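Side-chain contacts in Alpha/beta hydrolase fold protein (PDB 3R0V), which probably acts as a hydrolase of the alpha/beta-hydrolase fold on a substrate not yet established, and binds D-malate in this crystal: residues Val27-Ala32 with Gly99-Ala104; Gly31-Arg36 with Thr152-Glu157; Ala167-Ala172 with Pro176-Val181. One frame throughout, in Å; residues are numbered along the deposited sequence. Where two conformers were deposited one is given.

Contact 1 of 3, residues Val27-Ala32 with Gly99-Ala104; sequences VLVGGA and GLSLLA. With MLT (D-malate), chain F.
V29, at the end of strand 25-29, faces S101 of helix 96-106 with their CA atoms 7.2 Å apart, the nearest such pair across the contact. No hydrogen bond crosses the gap; V29 packing on L100 and S101 carries the contact. V29 spreads both methyls over the helix. Its CG2 lies 3.4 Å from S101 OG, and CB and CG1 also border that hydroxyl, which therefore meets a hydrocarbon surface on this side. The oxygen is satisfied within the helix: OG stands anti to the carbonyl carbon (chi1 -61°), beside its own backbone N, and bonds to G97 O one turn earlier. V29 CG1 is anti to the backbone N (chi1 -178°) and reaches L100 CD2 at 4.0 Å, the two side chains crossing at about a right angle. Beyond the strand the chain runs on to the ligand, where A32 N donates to malate O1 at 2.9 Å with a nearly straight N-H...O angle of 166°. G31 leaves room for this oxygen, since a beta carbon there would come within 2.7 Å of O1. Malate is also bonded by S96 N, next to S95 of a GxSxG sequence. Such a pair of backbone donors, one after a strand and one at a nucleophile elbow, is consistent with the oxyanion hole of an alpha/beta hydrolase, with the elbow helix packed against the central sheet.

Contact 2 of 3, residues Gly31-Arg36 with Thr152-Glu157; sequences GALSTR and TYFMTE. With MLT (D-malate), chain F.
A32 and F154 make the tight part of this contact: A32 CB lies 3.5 Å from F154 CZ, approaching the ring obliquely. F154 CG is anti to the backbone N (chi1 160°), which carries the ring away from helix 147-158 toward the ligand. There its edge does the touching, with F154 CZ 3.4 Å from malate C2 and the carboxylate carbon C1 lying in the ring plane. L33 slides past F154 in the opposite direction, bringing L33 CD1 within 4.1 Å of F154 CD2. The same methyl is 4.0 Å from the M155 CE end in the conformer given, a less certain contact because that selenomethionine was modelled twice. A type II turn from G31 to S34 presents A32 and L33 to the helix, L33 taking the position of positive phi (66°). G31 O ties the turn together, accepting from S34 N, from S34 OG at 2.7 Å and from R60 NH1. An alanine in place of F154 is likely to leave malate C2 and A32 CB without their aromatic neighbour and open a gap along this wall of the pocket. The looser side begins at S34: S34, T35 and R36 are partly exposed and diverge from the helix, R36 ending in salt bridges to D56, D62 and E18. F154 and A32 CB offer malate van der Waals contact alone; its C1 carboxylate is bonded from the backbone.

Contact 3 of 3, residues Ala167-Ala172 with Pro176-Val181; sequences AQMQQA and PGMEAV
P176 O accepts from A180 N at 2.9 Å, a regular i to i+4 bond of helix 175-180, the helix that carries P176 and M178 to the contact. The other segment is pinned in a similar way: A172 N bonds to M169 O at 3.0 Å, drawing the chain round by a three-residue step just ahead of the connection. Across the gap no hydrogen bond forms, and the joining is done by two selenomethionines. M169 starts with CG anti to the carbonyl carbon (chi1 -52°) and then bends at its last torsion (chi3 72°), which swings its methyl toward the second helix. M178 is extended beyond CG and crosses it at about a right angle. The methyl tip of M169 butts against the side of the M178 SE-CE bond, M169 CE lying 3.5 Å from M178 CE and 4.0 Å from M178 SE. These are apolar contacts with no directional bond.

The two helices are successive members of the helical insertion between strands 111-117 and 209-213, the place where alpha/beta hydrolases commonly carry a cap over the active site. L33 reaches M178 from the core domain, and the M169 side chain lies about 6 Å from malate, which places the pair close to the pocket although the contact itself is at the surface.

Toward the surface the contact thins. P176 CD rests 4.0 Å from A172 O, a van der Waals approach beside the short connection. W175 adds its side chain against M169 and Q170, and W175 NE1 makes a weak hydrogen bond to E179 OE2. At the far end V181 N bonds to M178 O at 3.1 Å, and R147 NH1 holds E179 O from helix 147-158.

How the contacts relate
Contacts 1 and 2 share G31 and A32 and have centres about 14 Å apart, starting from the same segment and diverging from it: contact 1 seats its strand on the elbow helix, and contact 2 sets the following turn against a helix of the insertion. Both touch the malate. Contact 3 lies further out, its centre about 9 Å from that of contact 2 and about 22 Å from that of contact 1. It meets contact 2 through L33 CD2, 3.6 Å from M178 O. The M178 side chain is about 8 Å from that of A32, and that of M169 about 6 Å from malate, consistent with contact 3 lying just behind the residues lining the pocket.

Contact 1 of 3, residues Val27-Ala32 with Gly99-Ala104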
loop_
_atom_site.group_PDB
_atom_site.type_symbol
_atom_site.label_atom_id
_atom_site.label_comp_id
_atom_site.label_asym_id
_atom_site.label_seq_id
_atom_site.Cartn_x
_atom_site.Cartn_y
_atom_site.Cartn_z
ATOM N N VAL A 27 6.552 -4.176 -9.736
ATOM C CA VAL A 27 5.510 -4.801 -8.935
ATOM C C VAL A 27 4.733 -3.707 -8.219
ATOM O O VAL A 27 5.316 -2.817 -7.592
ATOM C CB VAL A 27 6.101 -5.757 -7.894
ATOM C CG1 VAL A 27 4.990 -6.302 -6.977
ATOM C CG2 VAL A 27 6.822 -6.904 -8.583
ATOM N N LEU A 28 3.411 -3.759 -8.347
ATOM C CA LEU A 28 2.540 -2.798 -7.668
ATOM C C LEU A 28 2.023 -3.446 -6.393
ATOM O O LEU A 28 1.512 -4.579 -6.430
ATOM C CB LEU A 28 1.362 -2.404 -8.563
ATOM C CG LEU A 28 1.704 -1.896 -9.968
ATOM C CD1 LEU A 28 0.461 -1.395 -10.704
ATOM C CD2 LEU A 28 2.735 -0.807 -9.930
ATOM N N VAL A 29 2.175 -2.756 -5.263
ATOM C CA VAL A 29 1.729 -3.281 -3.978
ATOM C C VAL A 29 0.588 -2.415 -3.452
ATOM O O VAL A 29 0.771 -1.226 -3.179
ATOM C CB VAL A 29 2.872 -3.279 -2.930
ATOM C CG1 VAL A 29 2.379 -3.888 -1.620
ATOM C CG2 VAL A 29 4.099 -4.036 -3.445
ATOM N N GLY A 30 -0.589 -3.009 -3.295
ATOM C CA GLY A 30 -1.753 -2.247 -2.882
ATOM C C GLY A 30 -1.859 -2.062 -1.381
ATOM O O GLY A 30 -1.224 -2.769 -0.608
ATOM N N GLY A 31 -2.677 -1.096 -0.980
ATOM C CA GLY A 31 -2.872 -0.784 0.427
ATOM C C GLY A 31 -4.108 -1.416 1.040
ATOM O O GLY A 31 -4.616 -2.428 0.562
ATOM N N ALA A 32 -4.596 -0.806 2.117
ATOM C CA ALA A 32 -5.743 -1.354 2.826
ATOM C C ALA A 32 -6.932 -1.457 1.878
ATOM O O ALA A 32 -7.189 -0.559 1.080
ATOM C CB ALA A 32 -6.075 -0.490 4.043
ATOM N N GLY A 99 4.017 1.016 3.252
ATOM C CA GLY A 99 4.618 0.558 4.494
ATOM C C GLY A 99 5.181 -0.838 4.319
ATOM O O GLY A 99 6.313 -1.126 4.711
ATOM N N LEU A 100 4.391 -1.722 3.724
ATOM C CA LEU A 100 4.824 -3.089 3.493
ATOM C C LEU A 100 6.063 -3.118 2.595
ATOM O O LEU A 100 7.007 -3.874 2.850
ATOM C CB LEU A 100 3.680 -3.898 2.871
ATOM C CG LEU A 100 3.949 -5.350 2.482
ATOM C CD1 LEU A 100 4.389 -6.158 3.682
ATOM C CD2 LEU A 100 2.692 -5.940 1.852
ATOM N N SER A 101 6.051 -2.298 1.551
ATOM C CA SER A 101 7.173 -2.234 0.616
ATOM C C SER A 101 8.446 -1.731 1.286
ATOM O O SER A 101 9.541 -2.256 1.016
ATOM C CB SER A 101 6.828 -1.376 -0.597
ATOM O OG SER A 101 5.726 -1.920 -1.299
ATOM N N LEU A 102 8.312 -0.722 2.148
ATOM C CA LEU A 102 9.459 -0.205 2.896
ATOM C C LEU A 102 10.007 -1.261 3.854
ATOM O O LEU A 102 11.217 -1.449 3.945
ATOM C CB LEU A 102 9.090 1.090 3.643
ATOM C CG LEU A 102 8.850 2.309 2.751
ATOM C CD1 LEU A 102 7.936 3.320 3.422
ATOM C CD2 LEU A 102 10.188 2.961 2.394
ATOM N N LEU A 103 9.122 -1.952 4.568
ATOM C CA LEU A 103 9.556 -3.053 5.425
ATOM C C LEU A 103 10.281 -4.122 4.613
ATOM O O LEU A 103 11.305 -4.650 5.047
ATOM C CB LEU A 103 8.364 -3.659 6.161
ATOM C CG LEU A 103 7.685 -2.749 7.188
ATOM C CD1 LEU A 103 6.418 -3.435 7.655
ATOM C CD2 LEU A 103 8.626 -2.508 8.347
ATOM N N ALA A 104 9.754 -4.441 3.435
ATOM C CA ALA A 104 10.362 -5.474 2.592
ATOM C C ALA A 104 11.754 -5.036 2.135
ATOM O O ALA A 104 12.700 -5.833 2.127
ATOM C CB ALA A 104 9.469 -5.775 1.390
HETATM C C1 MLT F . -4.185 2.846 3.629
HETATM O O1 MLT F . -3.751 1.880 2.921
HETATM O O2 MLT F . -3.516 3.341 4.536
HETATM C C2 MLT F . -5.551 3.387 3.304
HETATM O O3 MLT F . -5.989 2.880 2.059
HETATM C C3 MLT F . -5.539 4.910 3.292
HETATM C C4 MLT F . -6.780 5.437 2.605
HETATM O O4 MLT F . -7.552 4.678 1.979
HETATM O O5 MLT F . -7.053 6.654 2.655
#

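Contact 2 of 3, residues Gly31-Arg36 with Thr152-Glu157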
loop_
_atom_site.group_PDB
_atom_site.type_symbol
_atom_site.label_atom_id
_atom_site.label_comp_id
_atom_site.label_asym_id
_atom_site.label_seq_id
_atom_site.Cartn_x
_atom_site.Cartn_y
_atom_site.Cartn_z
ATOM N N GLY A 31 -2.677 -1.096 -0.980
ATOM C CA GLY A 31 -2.872 -0.784 0.427
ATOM C C GLY A 31 -4.108 -1.416 1.040
ATOM O O GLY A 31 -4.616 -2.428 0.562
ATOM N N ALA A 32 -4.596 -0.806 2.117
ATOM C CA ALA A 32 -5.743 -1.354 2.826
ATOM C C ALA A 32 -6.932 -1.457 1.878
ATOM O O ALA A 32 -7.189 -0.559 1.080
ATOM C CB ALA A 32 -6.075 -0.490 4.043
ATOM N N LEU A 33 -7.638 -2.583 1.972
ATOM C CA LEU A 33 -8.864 -2.827 1.213
ATOM C C LEU A 33 -8.666 -2.931 -0.286
ATOM O O LEU A 33 -9.634 -2.933 -1.041
ATOM C CB LEU A 33 -9.934 -1.776 1.530
ATOM C CG LEU A 33 -10.219 -1.659 3.027
ATOM C CD1 LEU A 33 -11.090 -0.441 3.292
ATOM C CD2 LEU A 33 -10.891 -2.922 3.562
ATOM N N SER A 34 -7.414 -3.021 -0.718
ATOM C CA SER A 34 -7.118 -3.145 -2.135
ATOM C C SER A 34 -7.099 -4.599 -2.570
ATOM O O SER A 34 -6.828 -5.501 -1.775
ATOM C CB SER A 34 -5.741 -2.557 -2.424
ATOM O OG SER A 34 -4.741 -3.434 -1.932
ATOM N N THR A 35 -7.361 -4.819 -3.853
ATOM C CA THR A 35 -7.026 -6.089 -4.495
ATOM C C THR A 35 -6.227 -5.725 -5.729
ATOM O O THR A 35 -5.917 -4.553 -5.947
ATOM C CB THR A 35 -8.267 -6.873 -4.914
ATOM O OG1 THR A 35 -8.950 -6.166 -5.957
ATOM C CG2 THR A 35 -9.200 -7.092 -3.720
ATOM N N ARG A 36 -5.895 -6.714 -6.551
ATOM C CA ARG A 36 -5.061 -6.442 -7.715
ATOM C C ARG A 36 -5.769 -5.536 -8.722
ATOM O O ARG A 36 -5.117 -4.800 -9.461
ATOM C CB ARG A 36 -4.567 -7.748 -8.358
ATOM C CG ARG A 36 -5.567 -8.519 -9.203
ATOM C CD ARG A 36 -4.970 -9.881 -9.545
ATOM N NE ARG A 36 -5.594 -10.518 -10.699
ATOM C CZ ARG A 36 -6.518 -11.467 -10.602
ATOM N NH1 ARG A 36 -7.051 -11.998 -11.691
ATOM N NH2 ARG A 36 -6.905 -11.885 -9.404
ATOM N N THR A 152 -15.907 1.903 7.465
ATOM C CA THR A 152 -16.159 3.266 7.908
ATOM C C THR A 152 -15.278 3.637 9.102
ATOM O O THR A 152 -14.731 4.738 9.165
ATOM C CB THR A 152 -17.632 3.422 8.285
ATOM O OG1 THR A 152 -18.425 3.170 7.122
ATOM C CG2 THR A 152 -17.912 4.836 8.787
ATOM N N TYR A 153 -15.129 2.698 10.029
ATOM C CA TYR A 153 -14.329 2.907 11.225
ATOM C C TYR A 153 -12.857 3.059 10.856
ATOM O O TYR A 153 -12.187 3.974 11.325
ATOM C CB TYR A 153 -14.545 1.760 12.219
ATOM C CG TYR A 153 -13.834 1.933 13.539
ATOM C CD1 TYR A 153 -14.245 2.891 14.455
ATOM C CD2 TYR A 153 -12.767 1.111 13.876
ATOM C CE1 TYR A 153 -13.597 3.037 15.677
ATOM C CE2 TYR A 153 -12.119 1.243 15.092
ATOM C CZ TYR A 153 -12.531 2.211 15.978
ATOM O OH TYR A 153 -11.895 2.353 17.188
ATOM N N PHE A 154 -12.356 2.156 10.016
ATOM C CA PHE A 154 -10.984 2.288 9.526
ATOM C C PHE A 154 -10.754 3.666 8.889
ATOM O O PHE A 154 -9.781 4.359 9.201
ATOM C CB PHE A 154 -10.672 1.196 8.499
ATOM C CG PHE A 154 -9.494 1.523 7.613
ATOM C CD1 PHE A 154 -8.201 1.478 8.105
ATOM C CD2 PHE A 154 -9.688 1.900 6.299
ATOM C CE1 PHE A 154 -7.127 1.788 7.286
ATOM C CE2 PHE A 154 -8.616 2.218 5.483
ATOM C CZ PHE A 154 -7.349 2.161 5.977
HETATM N N MSE A 155 -11.653 4.082 8.006
HETATM C CA MSE A 155 -11.440 5.337 7.307
HETATM C C MSE A 155 -11.504 6.552 8.206
HETATM O O MSE A 155 -10.677 7.446 8.087
HETATM C CB MSE A 155 -12.413 5.477 6.155
HETATM C CG MSE A 155 -12.160 4.425 5.128
HETATM SE SE MSE A 155 -13.147 4.735 3.525
HETATM C CE MSE A 155 -12.374 3.268 2.492
ATOM N N THR A 156 -12.478 6.588 9.109
ATOM C CA THR A 156 -12.653 7.749 9.975
ATOM C C THR A 156 -11.709 7.775 11.165
ATOM O O THR A 156 -11.176 8.833 11.510
ATOM C CB THR A 156 -14.098 7.836 10.503
ATOM O OG1 THR A 156 -14.438 6.615 11.187
ATOM C CG2 THR A 156 -15.076 8.079 9.359
ATOM N N GLU A 157 -11.516 6.628 11.806
ATOM C CA GLU A 157 -10.721 6.571 13.024
ATOM C C GLU A 157 -9.313 6.037 12.787
ATOM O O GLU A 157 -8.385 6.405 13.497
ATOM C CB GLU A 157 -11.439 5.752 14.104
ATOM C CG GLU A 157 -12.791 6.308 14.489
ATOM C CD GLU A 157 -12.709 7.742 14.978
ATOM O OE1 GLU A 157 -11.678 8.125 15.582
ATOM O OE2 GLU A 157 -13.684 8.489 14.748
HETATM C C1 MLT F . -4.185 2.846 3.629
HETATM O O1 MLT F . -3.751 1.880 2.921
HETATM O O2 MLT F . -3.516 3.341 4.536
HETATM C C2 MLT F . -5.551 3.387 3.304
HETATM O O3 MLT F . -5.989 2.880 2.059
HETATM C C3 MLT F . -5.539 4.910 3.292
HETATM C C4 MLT F . -6.780 5.437 2.605
HETATM O O4 MLT F . -7.552 4.678 1.979
HETATM O O5 MLT F . -7.053 6.654 2.655
#

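Contact 3 of 3, residues Ala167-Ala172 with Pro176-Val181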
loop_
_atom_site.group_PDB
_atom_site.type_symbol
_atom_site.label_atom_id
_atom_site.label_comp_id
_atom_site.label_asym_id
_atom_site.label_seq_id
_atom_site.Cartn_x
_atom_site.Cartn_y
_atom_site.Cartn_z
ATOM N N ALA A 167 -18.878 8.899 3.780
ATOM C CA ALA A 167 -20.253 8.631 3.394
ATOM C C ALA A 167 -20.385 8.601 1.872
ATOM O O ALA A 167 -21.140 7.803 1.326
ATOM C CB ALA A 167 -21.196 9.660 4.019
ATOM N N GLN A 168 -19.651 9.471 1.189
ATOM C CA GLN A 168 -19.647 9.480 -0.271
ATOM C C GLN A 168 -19.059 8.186 -0.840
ATOM O O GLN A 168 -19.588 7.629 -1.801
ATOM C CB GLN A 168 -18.874 10.690 -0.798
ATOM C CG GLN A 168 -18.938 10.838 -2.303
ATOM C CD GLN A 168 -20.358 10.949 -2.809
ATOM O OE1 GLN A 168 -21.199 11.602 -2.192
ATOM N NE2 GLN A 168 -20.636 10.303 -3.937
HETATM N N MSE A 169 -17.969 7.703 -0.243
HETATM C CA MSE A 169 -17.386 6.420 -0.670
HETATM C C MSE A 169 -18.404 5.284 -0.591
HETATM O O MSE A 169 -18.408 4.376 -1.424
HETATM C CB MSE A 169 -16.180 6.042 0.187
HETATM C CG MSE A 169 -15.110 7.093 0.328
HETATM SE SE MSE A 169 -13.645 6.370 1.384
HETATM C CE MSE A 169 -12.957 5.164 0.022
ATOM N N GLN A 170 -19.253 5.321 0.428
ATOM C CA GLN A 170 -20.256 4.285 0.641
ATOM C C GLN A 170 -21.261 4.230 -0.504
ATOM O O GLN A 170 -21.930 3.217 -0.713
ATOM C CB GLN A 170 -20.982 4.526 1.964
ATOM C CG GLN A 170 -20.090 4.336 3.168
ATOM C CD GLN A 170 -20.589 5.054 4.406
ATOM O OE1 GLN A 170 -21.656 5.674 4.400
ATOM N NE2 GLN A 170 -19.802 4.991 5.474
ATOM N N GLN A 171 -21.368 5.333 -1.237
ATOM C CA GLN A 171 -22.293 5.424 -2.358
ATOM C C GLN A 171 -21.636 4.989 -3.666
ATOM O O GLN A 171 -22.310 4.840 -4.682
ATOM C CB GLN A 171 -22.823 6.856 -2.496
ATOM C CG GLN A 171 -23.599 7.356 -1.288
ATOM C CD GLN A 171 -24.914 6.630 -1.104
ATOM O OE1 GLN A 171 -25.351 5.885 -1.981
ATOM N NE2 GLN A 171 -25.555 6.845 0.039
ATOM N N ALA A 172 -20.322 4.789 -3.639
ATOM C CA ALA A 172 -19.571 4.488 -4.856
ATOM C C ALA A 172 -19.530 2.994 -5.169
ATOM O O ALA A 172 -19.713 2.160 -4.281
ATOM C CB ALA A 172 -18.165 5.033 -4.761
ATOM N N PRO A 176 -18.710 -2.186 -2.183
ATOM C CA PRO A 176 -18.863 -3.627 -1.928
ATOM C C PRO A 176 -17.538 -4.402 -1.974
ATOM O O PRO A 176 -17.353 -5.319 -1.166
ATOM C CB PRO A 176 -19.798 -4.087 -3.051
ATOM C CG PRO A 176 -20.568 -2.862 -3.427
ATOM C CD PRO A 176 -19.609 -1.712 -3.254
ATOM N N GLY A 177 -16.630 -4.025 -2.873
ATOM C CA GLY A 177 -15.332 -4.675 -2.950
ATOM C C GLY A 177 -14.530 -4.484 -1.675
ATOM O O GLY A 177 -13.814 -5.381 -1.237
HETATM N N MSE A 178 -14.649 -3.305 -1.072
HETATM C CA MSE A 178 -13.955 -3.026 0.173
HETATM C C MSE A 178 -14.549 -3.843 1.312
HETATM O O MSE A 178 -13.821 -4.441 2.117
HETATM C CB MSE A 178 -14.036 -1.535 0.499
HETATM C CG MSE A 178 -13.264 -0.661 -0.460
HETATM SE SE MSE A 178 -13.516 1.230 -0.020
HETATM C CE MSE A 178 -11.885 1.906 -0.826
ATOM N N GLU A 179 -15.873 -3.882 1.382
ATOM C CA GLU A 179 -16.522 -4.707 2.390
ATOM C C GLU A 179 -16.079 -6.160 2.274
ATOM O O GLU A 179 -15.845 -6.831 3.286
ATOM C CB GLU A 179 -18.046 -4.629 2.266
ATOM C CG GLU A 179 -18.642 -3.305 2.687
ATOM C CD GLU A 179 -20.142 -3.232 2.441
ATOM O OE1 GLU A 179 -20.605 -3.756 1.407
ATOM O OE2 GLU A 179 -20.855 -2.638 3.274
ATOM N N ALA A 180 -15.966 -6.648 1.042
ATOM C CA ALA A 180 -15.599 -8.047 0.828
ATOM C C ALA A 180 -14.248 -8.413 1.440
ATOM O O ALA A 180 -14.035 -9.557 1.851
ATOM C CB ALA A 180 -15.621 -8.387 -0.661
ATOM N N VAL A 181 -13.331 -7.452 1.503
ATOM C CA VAL A 181 -12.008 -7.726 2.060
ATOM C C VAL A 181 -11.774 -7.021 3.397
ATOM O O VAL A 181 -10.636 -6.913 3.849
ATOM C CB VAL A 181 -10.863 -7.395 1.066
ATOM C CG1 VAL A 181 -10.946 -8.310 -0.157
ATOM C CG2 VAL A 181 -10.906 -5.947 0.648
#